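Local coordinates for protein globin (Chloroflexus aurantiacus, PDB 5D1V) that binds heme as a group II truncated hemoglobin of a thermophilic phototrophic bacterium and probably carries oxygen, at residues 75-89 / 111-123. Residues are numbered along the deposited sequence; the frame is centred on the assembly and turned at random.
Sequences HAPFPIGPRERDAWL and NYFRHAAQAMMNR. With HEM (protoporphyrin IX containing Fe), chain C.
The proximal side of the heme pocket is built here around His75, the axial ligand, with the Met120 thioether over one face of its imidazole, SD 3.8 Å from the His75 ring centroid. His75 binds the iron through NE2 at 2.1 Å, while its ND1 is hydrogen-bonded to Leu71 O; the pliable methionine packs the ring and still reaches the porphyrin with CE. Across the heme, Trp88 lies flat against the macrocycle and donates NE1 to the water bound to iron. With its CG turned opposite the backbone N (chi1 -166°), Trp88 swings the indole over the porphyrin and makes an offset edge-to-face pair with Phe113, CH2 coming nearest to Phe113 CD1, planes 63° apart. The loop leading from His75 is stitched down by Asn122, an amide suited to offering both donor and acceptor: ND2 gives a bond to Phe78 O (2.8 Å), lying in the amide plane, and OD1 takes a nearly straight one from Ile80 N (2.9 Å, 173°). Ile80 O accepts from the backbone N of both Asn122 and Arg123. The branched, aliphatic Ile80 side chain suits its apolar place between heme and Met121. Gly81 sits at the N-cap position of helix 82-98, its N hydrogen-bonded to Glu84 OE1; a CB here would clash with Pro82 CD, which suits glycine. Arg85 lays CG 3.9 Å from the small methyl CB of Ala117, then bends at chi3; NH1 meets a lone pair of Gln118 OE1 at 2.8 Å, while NE and NH2 grip Asp86 OD1. A leucine in its place would probably leave Gln118 OE1 without this donor and Asp86 without its charged mate. Helical segments 82-89 and 111-119 run roughly antiparallel, axes 9.4 Å apart at closest approach, with helix 71-74 against Met120 and helix 42-55 against Trp88 and Phe113.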
loop_
_atom_site.group_PDB
_atom_site.type_symbol
_atom_site.label_atom_id
_atom_site.label_comp_id
_atom_site.label_asym_id
_atom_site.label_seq_id
_atom_site.Cartn_x
_atom_site.Cartn_y
_atom_site.Cartn_z
ATOM N N HIS A 75 -11.909 -16.583 13.177
ATOM C CA HIS A 75 -12.281 -15.209 12.873
ATOM C C HIS A 75 -13.775 -15.073 12.560
ATOM O O HIS A 75 -14.257 -13.971 12.365
ATOM C CB HIS A 75 -11.458 -14.654 11.708
ATOM C CG HIS A 75 -10.048 -14.346 12.068
ATOM N ND1 HIS A 75 -9.102 -15.329 12.312
ATOM C CD2 HIS A 75 -9.413 -13.163 12.249
ATOM C CE1 HIS A 75 -7.941 -14.746 12.591
ATOM N NE2 HIS A 75 -8.116 -13.445 12.576
ATOM N N ALA A 76 -14.503 -16.187 12.560
ATOM C CA ALA A 76 -15.941 -16.164 12.294
ATOM C C ALA A 76 -16.715 -15.188 13.206
ATOM O O ALA A 76 -17.738 -14.637 12.780
ATOM C CB ALA A 76 -16.519 -17.586 12.437
ATOM N N PRO A 77 -16.282 -15.012 14.471
ATOM C CA PRO A 77 -17.094 -14.113 15.325
ATOM C C PRO A 77 -16.999 -12.633 14.960
ATOM O O PRO A 77 -17.816 -11.845 15.468
ATOM C CB PRO A 77 -16.528 -14.350 16.734
ATOM C CG PRO A 77 -15.924 -15.689 16.675
ATOM C CD PRO A 77 -15.345 -15.809 15.274
ATOM N N PHE A 78 -16.059 -12.274 14.085
ATOM C CA PHE A 78 -15.752 -10.879 13.729
ATOM C C PHE A 78 -16.303 -10.575 12.337
ATOM O O PHE A 78 -15.901 -11.221 11.367
ATOM C CB PHE A 78 -14.247 -10.637 13.751
ATOM C CG PHE A 78 -13.573 -11.249 14.929
ATOM C CD1 PHE A 78 -14.062 -11.029 16.212
ATOM C CD2 PHE A 78 -12.460 -12.069 14.774
ATOM C CE1 PHE A 78 -13.465 -11.627 17.318
ATOM C CE2 PHE A 78 -11.867 -12.663 15.868
ATOM C CZ PHE A 78 -12.378 -12.449 17.150
ATOM N N PRO A 79 -17.202 -9.587 12.219
ATOM C CA PRO A 79 -17.647 -9.252 10.854
ATOM C C PRO A 79 -16.519 -8.610 10.048
ATOM O O PRO A 79 -16.090 -7.487 10.366
ATOM C CB PRO A 79 -18.796 -8.268 11.079
ATOM C CG PRO A 79 -19.262 -8.531 12.481
ATOM C CD PRO A 79 -18.049 -8.952 13.246
ATOM N N ILE A 80 -16.023 -9.324 9.041
ATOM C CA ILE A 80 -14.830 -8.890 8.314
ATOM C C ILE A 80 -15.183 -8.758 6.867
ATOM O O ILE A 80 -15.479 -9.751 6.199
ATOM C CB ILE A 80 -13.674 -9.859 8.486
ATOM C CG1 ILE A 80 -13.251 -9.915 9.946
ATOM C CG2 ILE A 80 -12.498 -9.426 7.634
ATOM C CD1 ILE A 80 -12.212 -11.001 10.206
ATOM N N GLY A 81 -15.151 -7.520 6.389
ATOM C CA GLY A 81 -15.401 -7.227 4.995
ATOM C C GLY A 81 -14.161 -6.544 4.428
ATOM O O GLY A 81 -13.131 -6.515 5.092
ATOM N N PRO A 82 -14.268 -5.977 3.220
ATOM C CA PRO A 82 -13.167 -5.277 2.565
ATOM C C PRO A 82 -12.524 -4.182 3.449
ATOM O O PRO A 82 -11.289 -4.032 3.462
ATOM C CB PRO A 82 -13.839 -4.668 1.325
ATOM C CG PRO A 82 -14.963 -5.589 1.034
ATOM C CD PRO A 82 -15.474 -6.000 2.376
ATOM N N ARG A 83 -13.322 -3.459 4.224
ATOM C CA ARG A 83 -12.774 -2.347 5.021
ATOM C C ARG A 83 -11.877 -2.854 6.156
ATOM O O ARG A 83 -10.837 -2.270 6.463
ATOM C CB ARG A 83 -13.906 -1.501 5.598
ATOM C CG ARG A 83 -14.771 -0.857 4.541
ATOM C CD ARG A 83 -15.952 -0.122 5.163
ATOM N NE ARG A 83 -15.607 1.249 5.531
ATOM C CZ ARG A 83 -16.500 2.207 5.778
ATOM N NH1 ARG A 83 -17.800 1.947 5.699
ATOM N NH2 ARG A 83 -16.091 3.431 6.103
ATOM N N GLU A 84 -12.273 -3.964 6.753
ATOM C CA GLU A 84 -11.509 -4.558 7.840
ATOM C C GLU A 84 -10.257 -5.248 7.277
ATOM O O GLU A 84 -9.164 -5.203 7.861
ATOM C CB GLU A 84 -12.379 -5.561 8.614
ATOM C CG GLU A 84 -13.468 -4.953 9.472
ATOM C CD GLU A 84 -14.657 -4.449 8.683
ATOM O OE1 GLU A 84 -15.004 -5.044 7.641
ATOM O OE2 GLU A 84 -15.279 -3.434 9.088
ATOM N N ARG A 85 -10.410 -5.894 6.129
ATOM C CA ARG A 85 -9.273 -6.505 5.444
ATOM C C ARG A 85 -8.207 -5.458 5.176
ATOM O O ARG A 85 -7.006 -5.667 5.458
ATOM C CB ARG A 85 -9.739 -7.141 4.123
ATOM C CG ARG A 85 -8.662 -7.795 3.252
ATOM C CD ARG A 85 -9.133 -7.859 1.793
ATOM N NE ARG A 85 -9.523 -6.536 1.289
ATOM C CZ ARG A 85 -10.337 -6.314 0.260
ATOM N NH1 ARG A 85 -10.865 -7.318 -0.425
ATOM N NH2 ARG A 85 -10.614 -5.071 -0.111
ATOM N N ASP A 86 -8.658 -4.357 4.578
ATOM C CA ASP A 86 -7.778 -3.273 4.171
ATOM C C ASP A 86 -7.055 -2.671 5.377
ATOM O O ASP A 86 -5.853 -2.404 5.324
ATOM C CB ASP A 86 -8.549 -2.167 3.436
ATOM C CG ASP A 86 -8.982 -2.552 2.047
ATOM O OD1 ASP A 86 -8.613 -3.639 1.581
ATOM O OD2 ASP A 86 -9.691 -1.730 1.419
ATOM N N ALA A 87 -7.773 -2.475 6.475
ATOM C CA ALA A 87 -7.161 -1.914 7.673
ATOM C C ALA A 87 -6.111 -2.866 8.266
ATOM O O ALA A 87 -5.004 -2.452 8.571
ATOM C CB ALA A 87 -8.233 -1.558 8.713
ATOM N N TRP A 88 -6.440 -4.151 8.391
ATOM C CA TRP A 88 -5.497 -5.119 8.894
ATOM C C TRP A 88 -4.204 -5.155 8.051
ATOM O O TRP A 88 -3.076 -5.084 8.569
ATOM C CB TRP A 88 -6.172 -6.485 8.910
ATOM C CG TRP A 88 -5.441 -7.489 9.709
ATOM C CD1 TRP A 88 -5.710 -7.868 10.989
ATOM C CD2 TRP A 88 -4.307 -8.260 9.294
ATOM N NE1 TRP A 88 -4.836 -8.831 11.387
ATOM C CE2 TRP A 88 -3.957 -9.087 10.382
ATOM C CE3 TRP A 88 -3.570 -8.357 8.104
ATOM C CZ2 TRP A 88 -2.889 -9.988 10.327
ATOM C CZ3 TRP A 88 -2.504 -9.247 8.058
ATOM C CH2 TRP A 88 -2.173 -10.040 9.171
ATOM N N LEU A 89 -4.379 -5.229 6.744
ATOM C CA LEU A 89 -3.246 -5.365 5.822
ATOM C C LEU A 89 -2.384 -4.106 5.853
ATOM O O LEU A 89 -1.157 -4.198 5.845
ATOM C CB LEU A 89 -3.749 -5.646 4.417
ATOM C CG LEU A 89 -2.789 -6.280 3.442
ATOM C CD1 LEU A 89 -2.278 -7.618 3.973
ATOM C CD2 LEU A 89 -3.541 -6.469 2.149
ATOM N N ASN A 111 3.244 -11.738 0.683
ATOM C CA ASN A 111 2.436 -12.552 -0.213
ATOM C C ASN A 111 1.454 -13.381 0.620
ATOM O O ASN A 111 0.272 -13.486 0.302
ATOM C CB ASN A 111 3.294 -13.483 -1.067
ATOM C CG ASN A 111 4.278 -12.750 -1.987
ATOM O OD1 ASN A 111 4.092 -11.571 -2.331
ATOM N ND2 ASN A 111 5.293 -13.470 -2.452
ATOM N N TYR A 112 1.957 -13.973 1.702
ATOM C CA TYR A 112 1.121 -14.792 2.547
ATOM C C TYR A 112 -0.014 -13.937 3.168
ATOM O O TYR A 112 -1.194 -14.323 3.137
ATOM C CB TYR A 112 1.938 -15.464 3.646
ATOM C CG TYR A 112 1.037 -15.993 4.730
ATOM C CD1 TYR A 112 0.262 -17.117 4.515
ATOM C CD2 TYR A 112 0.923 -15.329 5.937
ATOM C CE1 TYR A 112 -0.602 -17.582 5.495
ATOM C CE2 TYR A 112 0.071 -15.783 6.926
ATOM C CZ TYR A 112 -0.686 -16.910 6.700
ATOM O OH TYR A 112 -1.549 -17.335 7.692
ATOM N N PHE A 113 0.336 -12.765 3.692
ATOM C CA PHE A 113 -0.635 -11.905 4.364
ATOM C C PHE A 113 -1.739 -11.432 3.413
ATOM O O PHE A 113 -2.911 -11.335 3.802
ATOM C CB PHE A 113 0.074 -10.701 4.985
ATOM C CG PHE A 113 0.890 -11.026 6.210
ATOM C CD1 PHE A 113 0.417 -11.886 7.178
ATOM C CD2 PHE A 113 2.148 -10.466 6.377
ATOM C CE1 PHE A 113 1.177 -12.169 8.321
ATOM C CE2 PHE A 113 2.906 -10.745 7.506
ATOM C CZ PHE A 113 2.421 -11.594 8.470
ATOM N N ARG A 114 -1.374 -11.123 2.178
ATOM C CA ARG A 114 -2.351 -10.587 1.228
ATOM C C ARG A 114 -3.379 -11.666 0.938
ATOM O O ARG A 114 -4.573 -11.411 0.861
ATOM C CB ARG A 114 -1.681 -10.102 -0.064
ATOM C CG ARG A 114 -0.919 -8.798 0.109
ATOM C CD ARG A 114 -0.312 -8.284 -1.197
ATOM N NE ARG A 114 0.452 -7.047 -1.049
ATOM C CZ ARG A 114 -0.075 -5.815 -1.039
ATOM N NH1 ARG A 114 -1.391 -5.631 -1.133
ATOM N NH2 ARG A 114 0.732 -4.773 -0.916
ATOM N N HIS A 115 -2.916 -12.896 0.808
ATOM C CA HIS A 115 -3.820 -14.003 0.550
ATOM C C HIS A 115 -4.685 -14.302 1.773
ATOM O O HIS A 115 -5.901 -14.413 1.666
ATOM C CB HIS A 115 -3.012 -15.239 0.153
ATOM C CG HIS A 115 -3.846 -16.395 -0.307
ATOM N ND1 HIS A 115 -4.410 -17.306 0.555
ATOM C CD2 HIS A 115 -4.182 -16.794 -1.554
ATOM C CE1 HIS A 115 -5.062 -18.222 -0.143
ATOM N NE2 HIS A 115 -4.938 -17.934 -1.421
ATOM N N ALA A 116 -4.047 -14.397 2.939
ATOM C CA ALA A 116 -4.730 -14.761 4.181
ATOM C C ALA A 116 -5.794 -13.721 4.576
ATOM O O ALA A 116 -6.901 -14.084 5.029
ATOM C CB ALA A 116 -3.725 -14.921 5.272
ATOM N N ALA A 117 -5.456 -12.446 4.426
ATOM C CA ALA A 117 -6.394 -11.376 4.771
ATOM C C ALA A 117 -7.644 -11.438 3.891
ATOM O O ALA A 117 -8.739 -11.240 4.373
ATOM C CB ALA A 117 -5.744 -10.026 4.652
ATOM N N GLN A 118 -7.466 -11.670 2.599
ATOM C CA GLN A 118 -8.592 -11.835 1.675
ATOM C C GLN A 118 -9.444 -13.020 2.084
ATOM O O GLN A 118 -10.681 -12.904 2.200
ATOM C CB GLN A 118 -8.084 -12.002 0.237
ATOM C CG GLN A 118 -9.165 -12.235 -0.810
ATOM C CD GLN A 118 -10.016 -10.995 -1.129
ATOM O OE1 GLN A 118 -9.805 -9.911 -0.585
ATOM N NE2 GLN A 118 -10.965 -11.160 -2.052
ATOM N N ALA A 119 -8.793 -14.154 2.310
ATOM C CA ALA A 119 -9.503 -15.386 2.654
ATOM C C ALA A 119 -10.194 -15.372 4.045
ATOM O O ALA A 119 -10.992 -16.269 4.357
ATOM C CB ALA A 119 -8.539 -16.540 2.572
ATOM N N MET A 120 -9.889 -14.394 4.881
ATOM C CA MET A 120 -10.500 -14.277 6.193
ATOM C C MET A 120 -11.870 -13.596 6.118
ATOM O O MET A 120 -12.647 -13.632 7.070
ATOM C CB MET A 120 -9.591 -13.485 7.123
ATOM C CG MET A 120 -9.659 -13.907 8.543
ATOM S SD MET A 120 -8.905 -15.529 8.761
ATOM C CE MET A 120 -7.176 -15.098 8.831
ATOM N N MET A 121 -12.160 -12.928 5.017
ATOM C CA MET A 121 -13.392 -12.156 4.952
ATOM C C MET A 121 -14.590 -13.088 5.082
ATOM O O MET A 121 -14.591 -14.195 4.527
ATOM C CB MET A 121 -13.525 -11.371 3.647
ATOM C CG MET A 121 -12.493 -10.264 3.508
ATOM S SD MET A 121 -12.851 -9.046 2.220
ATOM C CE MET A 121 -14.611 -9.144 1.962
ATOM N N ASN A 122 -15.634 -12.594 5.741
ATOM C CA ASN A 122 -16.818 -13.395 5.967
ATOM C C ASN A 122 -18.147 -12.647 5.801
ATOM O O ASN A 122 -19.209 -13.237 6.013
ATOM C CB ASN A 122 -16.721 -14.021 7.352
ATOM C CG ASN A 122 -16.563 -12.989 8.451
ATOM O OD1 ASN A 122 -17.198 -11.947 8.409
ATOM N ND2 ASN A 122 -15.703 -13.282 9.443
ATOM N N ARG A 123 -18.117 -11.376 5.402
ATOM C CA ARG A 123 -19.359 -10.601 5.227
ATOM C C ARG A 123 -19.213 -9.595 4.093
ATOM O O ARG A 123 -18.252 -8.823 4.109
ATOM C CB ARG A 123 -19.723 -9.855 6.510
ATOM C CG ARG A 123 -20.978 -8.987 6.378
ATOM C CD ARG A 123 -22.087 -9.431 7.321
ATOM N NE ARG A 123 -23.431 -9.086 6.839
ATOM C CZ ARG A 123 -24.134 -9.796 5.948
ATOM N NH1 ARG A 123 -23.640 -10.909 5.402
ATOM N NH2 ARG A 123 -25.348 -9.387 5.596
HETATM C CHA HEM C . -6.942 -13.264 16.279
HETATM C CHB HEM C . -3.948 -14.040 12.533
HETATM C CHC HEM C . -6.769 -11.202 9.742
HETATM C CHD HEM C . -8.930 -9.633 13.791
HETATM C C1A HEM C . -5.924 -13.758 15.505
HETATM C C2A HEM C . -4.992 -14.805 15.887
HETATM C C3A HEM C . -4.174 -15.023 14.848
HETATM C C4A HEM C . -4.565 -14.118 13.768
HETATM C CMA HEM C . -2.979 -16.013 14.688
HETATM C CAA HEM C . -5.002 -15.521 17.257
HETATM C CBA HEM C . -5.664 -16.889 17.030
HETATM C CGA HEM C . -5.871 -17.554 18.380
HETATM O O1A HEM C . -6.711 -17.076 19.178
HETATM O O2A HEM C . -5.208 -18.575 18.661
HETATM C C1B HEM C . -4.459 -13.352 11.441
HETATM C C2B HEM C . -3.949 -13.382 10.089
HETATM C C3B HEM C . -4.758 -12.604 9.336
HETATM C C4B HEM C . -5.763 -12.042 10.178
HETATM C CMB HEM C . -2.701 -14.185 9.645
HETATM C CAB HEM C . -4.713 -12.241 7.836
HETATM C CBB HEM C . -3.589 -12.468 7.155
HETATM C C1C HEM C . -7.593 -10.497 10.585
HETATM C C2C HEM C . -8.528 -9.448 10.204
HETATM C C3C HEM C . -9.117 -9.043 11.358
HETATM C C4C HEM C . -8.567 -9.778 12.471
HETATM C CMC HEM C . -8.772 -8.983 8.739
HETATM C CAC HEM C . -10.143 -7.925 11.542
HETATM C CBC HEM C . -10.067 -6.950 10.643
HETATM C C1D HEM C . -8.638 -10.511 14.811
HETATM C C2D HEM C . -9.206 -10.513 16.155
HETATM C C3D HEM C . -8.656 -11.537 16.835
HETATM C C4D HEM C . -7.722 -12.196 15.944
HETATM C CMD HEM C . -10.265 -9.522 16.661
HETATM C CAD HEM C . -8.930 -11.961 18.287
HETATM C CBD HEM C . -7.857 -11.327 19.160
HETATM C CGD HEM C . -8.011 -11.717 20.600
HETATM O O1D HEM C . -7.389 -11.028 21.449
HETATM O O2D HEM C . -8.757 -12.691 20.896
HETATM N NA HEM C . -5.640 -13.378 14.198
HETATM N NB HEM C . -5.568 -12.532 11.457
HETATM N NC HEM C . -7.676 -10.681 11.952
HETATM N ND HEM C . -7.749 -11.551 14.735
HETATM FE FE HEM C . -6.654 -11.989 13.089
HETATM O O HOH W 1 -5.228 -10.505 13.745
#